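Local coordinates for mandelate racemase/muconate lactonizing protein (Alicyclobacillus acidocaldarius LAA1, PDB 3QLD) that is a member of the mandelate racemase/muconate lactonizing family of the enolase superfamily, with no established function of its own, at residues Leu36-Gly41 / Ala120-Gln125; Pro54-Glu59 / Asn268-Arg273; Asp227-Leu232 / Val252-Leu257. One frame throughout, in Å; residues are numbered along the deposited sequence.

Contact 1 of 3, residues Leu36-Gly41 / Ala120-Gln125; sequences LVDADG and AARTGQ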
loop_
_atom_site.group_PDB
_atom_site.type_symbol
_atom_site.label_atom_id
_atom_site.label_comp_id
_atom_site.label_asym_id
_atom_site.label_seq_id
_atom_site.Cartn_x
_atom_site.Cartn_y
_atom_site.Cartn_z
ATOM N N LEU A 36 -0.355 -25.959 -0.662
ATOM C CA LEU A 36 1.014 -26.433 -0.965
ATOM C C LEU A 36 1.060 -27.966 -0.740
ATOM O O LEU A 36 0.402 -28.468 0.155
ATOM C CB LEU A 36 2.064 -25.774 -0.064
ATOM C CG LEU A 36 2.090 -24.239 -0.146
ATOM C CD1 LEU A 36 2.936 -23.715 1.063
ATOM C CD2 LEU A 36 2.732 -23.826 -1.506
ATOM N N VAL A 37 1.788 -28.648 -1.593
ATOM C CA VAL A 37 1.908 -30.129 -1.512
ATOM C C VAL A 37 3.330 -30.540 -1.708
ATOM O O VAL A 37 4.022 -30.122 -2.677
ATOM C CB VAL A 37 1.149 -30.794 -2.614
ATOM C CG1 VAL A 37 1.051 -32.304 -2.314
ATOM C CG2 VAL A 37 -0.258 -30.183 -2.752
ATOM N N ASP A 38 3.766 -31.432 -0.831
ATOM C CA ASP A 38 5.122 -31.892 -0.948
ATOM C C ASP A 38 5.152 -33.292 -1.605
ATOM O O ASP A 38 4.098 -33.858 -1.960
ATOM C CB ASP A 38 5.835 -31.789 0.409
ATOM C CG ASP A 38 5.468 -32.899 1.362
ATOM O OD1 ASP A 38 5.806 -32.772 2.568
ATOM O OD2 ASP A 38 4.848 -33.887 0.911
ATOM N N ALA A 39 6.367 -33.794 -1.834
ATOM C CA ALA A 39 6.557 -35.050 -2.555
ATOM C C ALA A 39 5.902 -36.234 -1.812
ATOM O O ALA A 39 5.463 -37.202 -2.448
ATOM C CB ALA A 39 8.086 -35.282 -2.854
ATOM N N ASP A 40 5.725 -36.129 -0.500
ATOM C CA ASP A 40 5.049 -37.201 0.221
ATOM C C ASP A 40 3.530 -37.067 0.355
ATOM O O ASP A 40 2.874 -37.922 0.975
ATOM C CB ASP A 40 5.715 -37.414 1.565
ATOM C CG ASP A 40 7.167 -37.739 1.398
ATOM O OD1 ASP A 40 7.464 -38.599 0.528
ATOM O OD2 ASP A 40 7.998 -37.120 2.073
ATOM N N GLY A 41 2.986 -36.024 -0.286
ATOM C CA GLY A 41 1.541 -35.733 -0.297
ATOM C C GLY A 41 1.050 -35.000 0.940
ATOM O O GLY A 41 -0.177 -34.939 1.211
ATOM N N ALA A 120 3.564 -27.690 10.262
ATOM C CA ALA A 120 2.874 -28.400 11.327
ATOM C C ALA A 120 2.405 -29.798 10.895
ATOM O O ALA A 120 2.511 -30.757 11.659
ATOM C CB ALA A 120 1.683 -27.579 11.863
ATOM N N ALA A 121 1.907 -29.923 9.669
ATOM C CA ALA A 121 1.391 -31.195 9.183
ATOM C C ALA A 121 2.518 -32.183 8.897
ATOM O O ALA A 121 2.329 -33.415 9.070
ATOM C CB ALA A 121 0.537 -30.969 7.926
ATOM N N ARG A 122 3.666 -31.654 8.449
ATOM C CA ARG A 122 4.839 -32.440 8.137
ATOM C C ARG A 122 5.439 -33.017 9.404
ATOM O O ARG A 122 5.914 -34.186 9.387
ATOM C CB ARG A 122 5.866 -31.593 7.393
ATOM C CG ARG A 122 7.161 -32.299 6.992
ATOM C CD ARG A 122 6.962 -33.150 5.760
ATOM N NE ARG A 122 8.069 -34.078 5.568
ATOM C CZ ARG A 122 8.188 -34.934 4.547
ATOM N NH1 ARG A 122 7.281 -34.968 3.558
ATOM N NH2 ARG A 122 9.233 -35.760 4.505
ATOM N N THR A 123 5.411 -32.218 10.483
ATOM C CA THR A 123 6.017 -32.625 11.749
ATOM C C THR A 123 4.985 -33.197 12.715
ATOM O O THR A 123 5.345 -33.637 13.787
ATOM C CB THR A 123 6.817 -31.470 12.457
ATOM O OG1 THR A 123 5.920 -30.469 12.949
ATOM C CG2 THR A 123 7.948 -30.861 11.560
ATOM N N GLY A 124 3.708 -33.196 12.326
ATOM C CA GLY A 124 2.602 -33.698 13.161
ATOM C C GLY A 124 2.488 -32.979 14.517
ATOM O O GLY A 124 2.112 -33.581 15.519
ATOM N N GLN A 125 2.813 -31.689 14.537
ATOM C CA GLN A 125 2.716 -30.904 15.767
ATOM C C GLN A 125 1.591 -29.896 15.651
ATOM O O GLN A 125 1.417 -29.315 14.580
ATOM C CB GLN A 125 4.029 -30.161 15.983
ATOM C CG GLN A 125 5.196 -31.096 16.272
ATOM C CD GLN A 125 6.320 -30.420 17.035
ATOM O OE1 GLN A 125 6.593 -29.235 16.842
ATOM N NE2 GLN A 125 6.970 -31.171 17.920
#

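Contact 2 of 3, residues Pro54-Glu59 / Asn268-Arg273; sequences PTYTEE and NVKPGR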
loop_
_atom_site.group_PDB
_atom_site.type_symbol
_atom_site.label_atom_id
_atom_site.label_comp_id
_atom_site.label_asym_id
_atom_site.label_seq_id
_atom_site.Cartn_x
_atom_site.Cartn_y
_atom_site.Cartn_z
ATOM N N PRO A 54 -10.999 -2.759 -2.830
ATOM C CA PRO A 54 -9.975 -2.112 -2.060
ATOM C C PRO A 54 -10.490 -0.980 -1.195
ATOM O O PRO A 54 -9.967 0.123 -1.253
ATOM C CB PRO A 54 -8.967 -1.633 -3.133
ATOM C CG PRO A 54 -9.907 -1.128 -4.240
ATOM C CD PRO A 54 -11.065 -2.224 -4.207
ATOM N N THR A 55 -11.486 -1.294 -0.377
ATOM C CA THR A 55 -12.174 -0.280 0.463
ATOM C C THR A 55 -11.803 -0.383 1.939
ATOM O O THR A 55 -12.011 0.554 2.724
ATOM C CB THR A 55 -13.677 -0.389 0.379
ATOM O OG1 THR A 55 -14.066 -1.701 0.745
ATOM C CG2 THR A 55 -14.217 -0.012 -1.022
ATOM N N TYR A 56 -11.223 -1.493 2.340
ATOM C CA TYR A 56 -10.641 -1.585 3.681
ATOM C C TYR A 56 -9.124 -1.443 3.700
ATOM O O TYR A 56 -8.570 -0.633 4.459
ATOM C CB TYR A 56 -11.125 -2.898 4.297
ATOM C CG TYR A 56 -10.333 -3.465 5.469
ATOM C CD1 TYR A 56 -10.341 -2.864 6.749
ATOM C CD2 TYR A 56 -9.630 -4.632 5.330
ATOM C CE1 TYR A 56 -9.627 -3.413 7.847
ATOM C CE2 TYR A 56 -8.884 -5.179 6.426
ATOM C CZ TYR A 56 -8.913 -4.568 7.681
ATOM O OH TYR A 56 -8.215 -5.165 8.737
ATOM N N THR A 57 -8.415 -2.189 2.844
ATOM C CA THR A 57 -7.049 -1.844 2.538
ATOM C C THR A 57 -6.851 -1.794 1.005
ATOM O O THR A 57 -7.801 -1.944 0.272
ATOM C CB THR A 57 -5.999 -2.797 3.132
ATOM O OG1 THR A 57 -6.102 -4.059 2.473
ATOM C CG2 THR A 57 -6.210 -3.002 4.688
ATOM N N GLU A 58 -5.602 -1.628 0.581
ATOM C CA GLU A 58 -5.292 -1.371 -0.846
ATOM C C GLU A 58 -5.311 -2.673 -1.651
ATOM O O GLU A 58 -5.392 -2.624 -2.875
ATOM C CB GLU A 58 -3.955 -0.647 -1.003
ATOM C CG GLU A 58 -2.693 -1.508 -0.674
ATOM C CD GLU A 58 -2.470 -1.764 0.830
ATOM O OE1 GLU A 58 -3.109 -1.097 1.706
ATOM O OE2 GLU A 58 -1.617 -2.631 1.123
ATOM N N GLU A 59 -5.266 -3.818 -0.958
ATOM C CA GLU A 59 -5.315 -5.150 -1.643
ATOM C C GLU A 59 -6.758 -5.594 -1.912
ATOM O O GLU A 59 -7.666 -5.336 -1.127
ATOM C CB GLU A 59 -4.483 -6.203 -0.809
ATOM C CG GLU A 59 -2.951 -5.832 -0.703
ATOM C CD GLU A 59 -2.239 -6.915 0.115
ATOM O OE1 GLU A 59 -1.927 -7.948 -0.506
ATOM O OE2 GLU A 59 -2.127 -6.770 1.341
ATOM N N ASN A 268 -6.240 -4.134 16.920
ATOM C CA ASN A 268 -6.974 -5.197 16.195
ATOM C C ASN A 268 -5.971 -5.922 15.321
ATOM O O ASN A 268 -5.422 -5.354 14.354
ATOM C CB ASN A 268 -8.162 -4.615 15.415
ATOM C CG ASN A 268 -8.943 -5.647 14.616
ATOM O OD1 ASN A 268 -8.433 -6.724 14.322
ATOM N ND2 ASN A 268 -10.141 -5.296 14.222
ATOM N N VAL A 269 -5.676 -7.156 15.722
ATOM C CA VAL A 269 -4.696 -7.988 15.002
ATOM C C VAL A 269 -5.409 -8.833 13.948
ATOM O O VAL A 269 -6.375 -9.525 14.267
ATOM C CB VAL A 269 -3.971 -8.936 15.963
ATOM C CG1 VAL A 269 -3.122 -10.044 15.172
ATOM C CG2 VAL A 269 -3.045 -8.085 16.887
ATOM N N LYS A 270 -4.951 -8.779 12.677
ATOM C CA LYS A 270 -5.438 -9.777 11.702
ATOM C C LYS A 270 -4.141 -10.232 11.031
ATOM O O LYS A 270 -3.445 -9.432 10.442
ATOM C CB LYS A 270 -6.424 -9.177 10.711
ATOM C CG LYS A 270 -7.662 -8.567 11.342
ATOM C CD LYS A 270 -8.661 -8.000 10.329
ATOM C CE LYS A 270 -9.722 -7.190 11.088
ATOM N NZ LYS A 270 -10.715 -6.514 10.228
ATOM N N PRO A 271 -3.731 -11.480 11.281
ATOM C CA PRO A 271 -2.432 -11.967 10.834
ATOM C C PRO A 271 -2.222 -11.717 9.350
ATOM O O PRO A 271 -1.131 -11.376 8.939
ATOM C CB PRO A 271 -2.477 -13.482 11.210
ATOM C CG PRO A 271 -3.450 -13.491 12.379
ATOM C CD PRO A 271 -4.475 -12.466 12.102
ATOM N N GLY A 272 -3.274 -11.852 8.546
ATOM C CA GLY A 272 -3.125 -11.635 7.097
ATOM C C GLY A 272 -2.801 -10.175 6.798
ATOM O O GLY A 272 -1.926 -9.869 6.004
ATOM N N ARG A 273 -3.461 -9.254 7.488
ATOM C CA ARG A 273 -3.247 -7.802 7.211
ATOM C C ARG A 273 -1.788 -7.471 7.588
ATOM O O ARG A 273 -1.132 -6.632 6.986
ATOM C CB ARG A 273 -4.248 -6.987 8.081
ATOM C CG ARG A 273 -4.309 -5.456 7.773
ATOM C CD ARG A 273 -5.190 -4.609 8.836
ATOM N NE ARG A 273 -4.415 -4.353 10.073
ATOM C CZ ARG A 273 -4.715 -4.828 11.284
ATOM N NH1 ARG A 273 -5.810 -5.554 11.479
ATOM N NH2 ARG A 273 -3.912 -4.538 12.324
#

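Contact 3 of 3, residues Asp227-Leu232 / Val252-Leu257; sequences DDWFDL and VRELKL. With SO4 (sulfate ion), chain C.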
loop_
_atom_site.group_PDB
_atom_site.type_symbol
_atom_site.label_atom_id
_atom_site.label_comp_id
_atom_site.label_asym_id
_atom_site.label_seq_id
_atom_site.Cartn_x
_atom_site.Cartn_y
_atom_site.Cartn_z
ATOM N N ASP A 227 -5.978 10.098 7.922
ATOM C CA ASP A 227 -5.521 11.458 7.456
ATOM C C ASP A 227 -4.316 12.118 8.125
ATOM O O ASP A 227 -3.573 12.861 7.450
ATOM C CB ASP A 227 -6.658 12.502 7.543
ATOM C CG ASP A 227 -7.562 12.493 6.311
ATOM O OD1 ASP A 227 -7.170 11.874 5.298
ATOM O OD2 ASP A 227 -8.662 13.106 6.373
ATOM N N ASP A 228 -4.123 11.885 9.427
ATOM C CA ASP A 228 -3.054 12.570 10.145
ATOM C C ASP A 228 -2.838 12.010 11.573
ATOM O O ASP A 228 -3.746 11.810 12.400
ATOM C CB ASP A 228 -3.142 14.115 9.852
ATOM C CG ASP A 228 -2.694 15.050 10.980
ATOM O OD1 ASP A 228 -2.689 16.279 10.674
ATOM O OD2 ASP A 228 -2.336 14.640 12.105
ATOM N N TRP A 229 -1.600 11.593 11.727
ATOM C CA TRP A 229 -1.130 10.911 12.877
ATOM C C TRP A 229 -1.193 11.816 14.100
ATOM O O TRP A 229 -1.468 11.357 15.217
ATOM C CB TRP A 229 0.305 10.490 12.621
ATOM C CG TRP A 229 0.458 9.243 11.820
ATOM C CD1 TRP A 229 0.971 9.131 10.545
ATOM C CD2 TRP A 229 0.076 7.919 12.216
ATOM N NE1 TRP A 229 0.953 7.802 10.143
ATOM C CE2 TRP A 229 0.413 7.042 11.147
ATOM C CE3 TRP A 229 -0.508 7.383 13.384
ATOM C CZ2 TRP A 229 0.183 5.658 11.208
ATOM C CZ3 TRP A 229 -0.701 5.989 13.461
ATOM C CH2 TRP A 229 -0.372 5.152 12.374
ATOM N N PHE A 230 -0.967 13.121 13.893
ATOM C CA PHE A 230 -0.987 14.014 15.025
ATOM C C PHE A 230 -2.368 14.326 15.519
ATOM O O PHE A 230 -2.525 14.503 16.717
ATOM C CB PHE A 230 -0.139 15.271 14.797
ATOM C CG PHE A 230 1.247 15.071 15.296
ATOM C CD1 PHE A 230 2.276 14.797 14.423
ATOM C CD2 PHE A 230 1.489 14.995 16.677
ATOM C CE1 PHE A 230 3.555 14.547 14.910
ATOM C CE2 PHE A 230 2.745 14.760 17.184
ATOM C CZ PHE A 230 3.795 14.533 16.295
ATOM N N ASP A 231 -3.361 14.333 14.613
ATOM C CA ASP A 231 -4.778 14.471 15.017
ATOM C C ASP A 231 -5.150 13.284 15.885
ATOM O O ASP A 231 -5.866 13.431 16.880
ATOM C CB ASP A 231 -5.737 14.522 13.777
ATOM C CG ASP A 231 -5.631 15.917 12.987
ATOM O OD1 ASP A 231 -5.008 16.857 13.492
ATOM O OD2 ASP A 231 -6.228 16.055 11.914
ATOM N N LEU A 232 -4.703 12.104 15.486
ATOM C CA LEU A 232 -4.969 10.908 16.274
ATOM C C LEU A 232 -4.310 10.955 17.695
ATOM O O LEU A 232 -4.904 10.580 18.735
ATOM C CB LEU A 232 -4.568 9.691 15.495
ATOM C CG LEU A 232 -5.117 8.405 16.141
ATOM C CD1 LEU A 232 -6.704 8.421 16.154
ATOM C CD2 LEU A 232 -4.611 7.244 15.342
ATOM N N VAL A 252 4.564 -3.723 11.583
ATOM C CA VAL A 252 5.222 -3.534 12.892
ATOM C C VAL A 252 5.837 -2.133 13.043
ATOM O O VAL A 252 5.774 -1.556 14.112
ATOM C CB VAL A 252 6.251 -4.674 13.206
ATOM C CG1 VAL A 252 6.763 -4.608 14.663
ATOM C CG2 VAL A 252 5.598 -6.045 13.000
ATOM N N ARG A 253 6.399 -1.554 11.980
ATOM C CA ARG A 253 6.906 -0.168 12.068
ATOM C C ARG A 253 5.790 0.889 12.309
ATOM O O ARG A 253 5.999 1.859 13.031
ATOM C CB ARG A 253 7.690 0.218 10.820
ATOM C CG ARG A 253 9.106 -0.417 10.774
ATOM C CD ARG A 253 9.689 -0.413 9.340
ATOM N NE ARG A 253 8.889 -1.290 8.489
ATOM C CZ ARG A 253 8.797 -1.226 7.160
ATOM N NH1 ARG A 253 9.462 -0.315 6.456
ATOM N NH2 ARG A 253 8.015 -2.092 6.537
ATOM N N GLU A 254 4.637 0.708 11.685
ATOM C CA GLU A 254 3.505 1.618 11.936
ATOM C C GLU A 254 3.021 1.499 13.389
ATOM O O GLU A 254 2.578 2.448 13.990
ATOM C CB GLU A 254 2.356 1.311 10.997
ATOM C CG GLU A 254 2.253 2.280 9.763
ATOM C CD GLU A 254 0.944 2.066 8.974
ATOM O OE1 GLU A 254 0.677 0.909 8.564
ATOM O OE2 GLU A 254 0.182 3.055 8.773
ATOM N N LEU A 255 3.072 0.293 13.910
ATOM C CA LEU A 255 2.743 0.022 15.315
ATOM C C LEU A 255 3.754 0.708 16.199
ATOM O O LEU A 255 3.370 1.297 17.175
ATOM C CB LEU A 255 2.732 -1.482 15.622
ATOM C CG LEU A 255 2.308 -1.836 17.088
ATOM C CD1 LEU A 255 0.884 -1.402 17.369
ATOM C CD2 LEU A 255 2.410 -3.341 17.297
ATOM N N LYS A 256 5.047 0.632 15.878
ATOM C CA LYS A 256 6.078 1.439 16.611
ATOM C C LYS A 256 5.775 2.936 16.670
ATOM O O LYS A 256 5.909 3.576 17.741
ATOM C CB LYS A 256 7.531 1.178 16.104
ATOM C CG LYS A 256 8.050 -0.157 16.578
ATOM C CD LYS A 256 9.486 -0.476 16.000
ATOM C CE LYS A 256 9.914 -1.873 16.491
ATOM N NZ LYS A 256 11.345 -2.240 16.187
ATOM N N LEU A 257 5.346 3.482 15.536
ATOM C CA LEU A 257 5.030 4.898 15.433
ATOM C C LEU A 257 3.756 5.191 16.278
ATOM O O LEU A 257 3.685 6.198 17.010
ATOM C CB LEU A 257 4.801 5.287 13.952
ATOM C CG LEU A 257 4.233 6.713 13.770
ATOM C CD1 LEU A 257 5.235 7.824 14.283
ATOM C CD2 LEU A 257 3.784 6.987 12.356
HETATM S S SO4 C . 7.525 -4.759 9.504
HETATM O O1 SO4 C . 7.792 -4.898 8.074
HETATM O O2 SO4 C . 6.265 -5.417 9.832
HETATM O O3 SO4 C . 8.549 -5.444 10.290
HETATM O O4 SO4 C . 7.521 -3.325 9.810
#

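Contact 1 of 3, residues Leu36-Gly41 / Ala120-Gln125
R122 reaches from the last turn of its helix to a beta turn and puts one nitrogen, NH1, between two carboxylates, those of D38 and D40. The two acids meet it in quite different ways. D40 lies nearly coplanar with the guanidinium, the two planes 29° apart, and its OD2 sits at the edge of the group. R122 NH1 donates to D40 OD2 over 2.7 Å and meets the anti lone pair of that oxygen, the one facing away from OD1. A second, weak bond runs from R122 NH2 to the same D40 OD2 at 3.0 Å, which makes this an end-on grip on a single oxygen. D38 is turned steeply instead, its carboxylate 76° from the guanidinium plane. R122 NH1 also donates to D38 OD1 at 2.8 Å, a second salt bridge, and the nitrogen arrives from above the carboxylate plane. The aliphatic part of R122 is involved as well, with CD 3.4 Å from D38 OD1.

The arginine gets there by leaving its helix with CG anti to the backbone N and then bending at chi2 (79°), which swings the guanidinium toward the turn. The turn itself is type I, D38 to G41, closed by G41 N to D38 O at 3.0 Å. D38 OD2 takes a weak bond from D40 N at 2.8 Å and another hydrogen bond from I42 N, while D38 OD1 also accepts from W118 NE1, which spreads the donors over both oxygens of D38. This salt-bridge network ties the turn between antiparallel strands 25-38 and 43-48 to the C-terminal end of helix 105-123, with L36 packed on A114 and V115 of that helix and D38 resting against L3 of strand 3-15.

Contact 2 of 3, residues Pro54-Glu59 / Asn268-Arg273
Y56 OH meets K270 and R273 where a loop of the N-terminal domain reaches the barrel domain of this enolase-superfamily fold, just beyond strand 266-269. The ring leaves its backbone with CG anti to N (chi1 160°), which carries the hydroxyl across to the other segment. K270 comes from the opposite direction, its chain extended beyond CG, and NZ gives Y56 OH a weak hydrogen bond of 3.2 Å. The firmer polar partners lie elsewhere: Y56 OH is hydrogen-bonded to D246, and K270 NZ pairs with D246 and bonds to G298 O.

R273 crosses the tyrosine at about a right angle, ring and guanidinium planes 88° apart, and lays its CD 3.1 Å from Y56 OH. T57 adds its CG2, 4.4 Å from R273 CG, and the same methyl lies over one face of the Y56 ring, toward its rim. Because R273 bends at chi3 (79°), the guanidinium turns back toward strand 266-269, while NE donates to V249 O and NH1 forms a salt bridge with D246. N268 O is gripped end-on by both terminal nitrogens, at 2.7 Å from R273 NH2 and 2.9 Å from R273 NH1.

Contact 3 of 3, residues Asp227-Leu232 / Val252-Leu257
W229 lays its indole against L257 and E254 of the next helix. CB points toward helix 252-261, and chi1 of -81° sets CG anti to the carbonyl carbon. From CG the ring runs under one methyl, L257 CD2, which is 4.1 Å from W229 CG and closes to 3.6 Å at W229 CE2. CD1, CD2 and NE1 of W229 also lie beneath L257 CD2, NE1 at 3.7 Å. That methyl stands almost straight above the five-membered ring, 12° off its normal, a CH-pi contact. On the six-membered ring W229 CZ2 has E254 OE2 at its edge, in the ring plane, at 3.6 Å, with the carboxylate plane 85° from the indole. E254 has its main polar partner just before its helix, where OE1 accepts from R250 N.

The N terminus of helix 252-261 also holds a sulfate ion, probably from the crystallisation liquor. V252 N donates to its O2 over 3.0 Å, and R253 NE reaches O4 of the ion at 2.8 Å in an almost straight bond. Across the dimer, R253 of the second subunit makes a cation-pi contact with W229, and L257 of that subunit packs on it too. D228 caps helix 229-238 through its OD2, and W229 in the first turn joins that helix to helix 252-261, where it also touches T258 and L261, on the outside of the barrel.

In the fold
Contact 1 stays inside the N-terminal domain, contact 3 inside the barrel domain, and contact 2 bridges the two. The centre of contact 2 lies about 7 Å from the centre of the chain, whereas contacts 1 and 3 sit on opposite sides of it, with centres about 40 Å apart. Contacts 2 and 3 are closer, about 16 Å between centres and about 7 Å between nearest atoms, and helix 252-261 of contact 3 is followed in the chain by strand 266-269 of contact 2. Both touch the second subunit, while contact 1 does not. The sulfate of contact 3 is also hydrogen-bonded by R105 and R282.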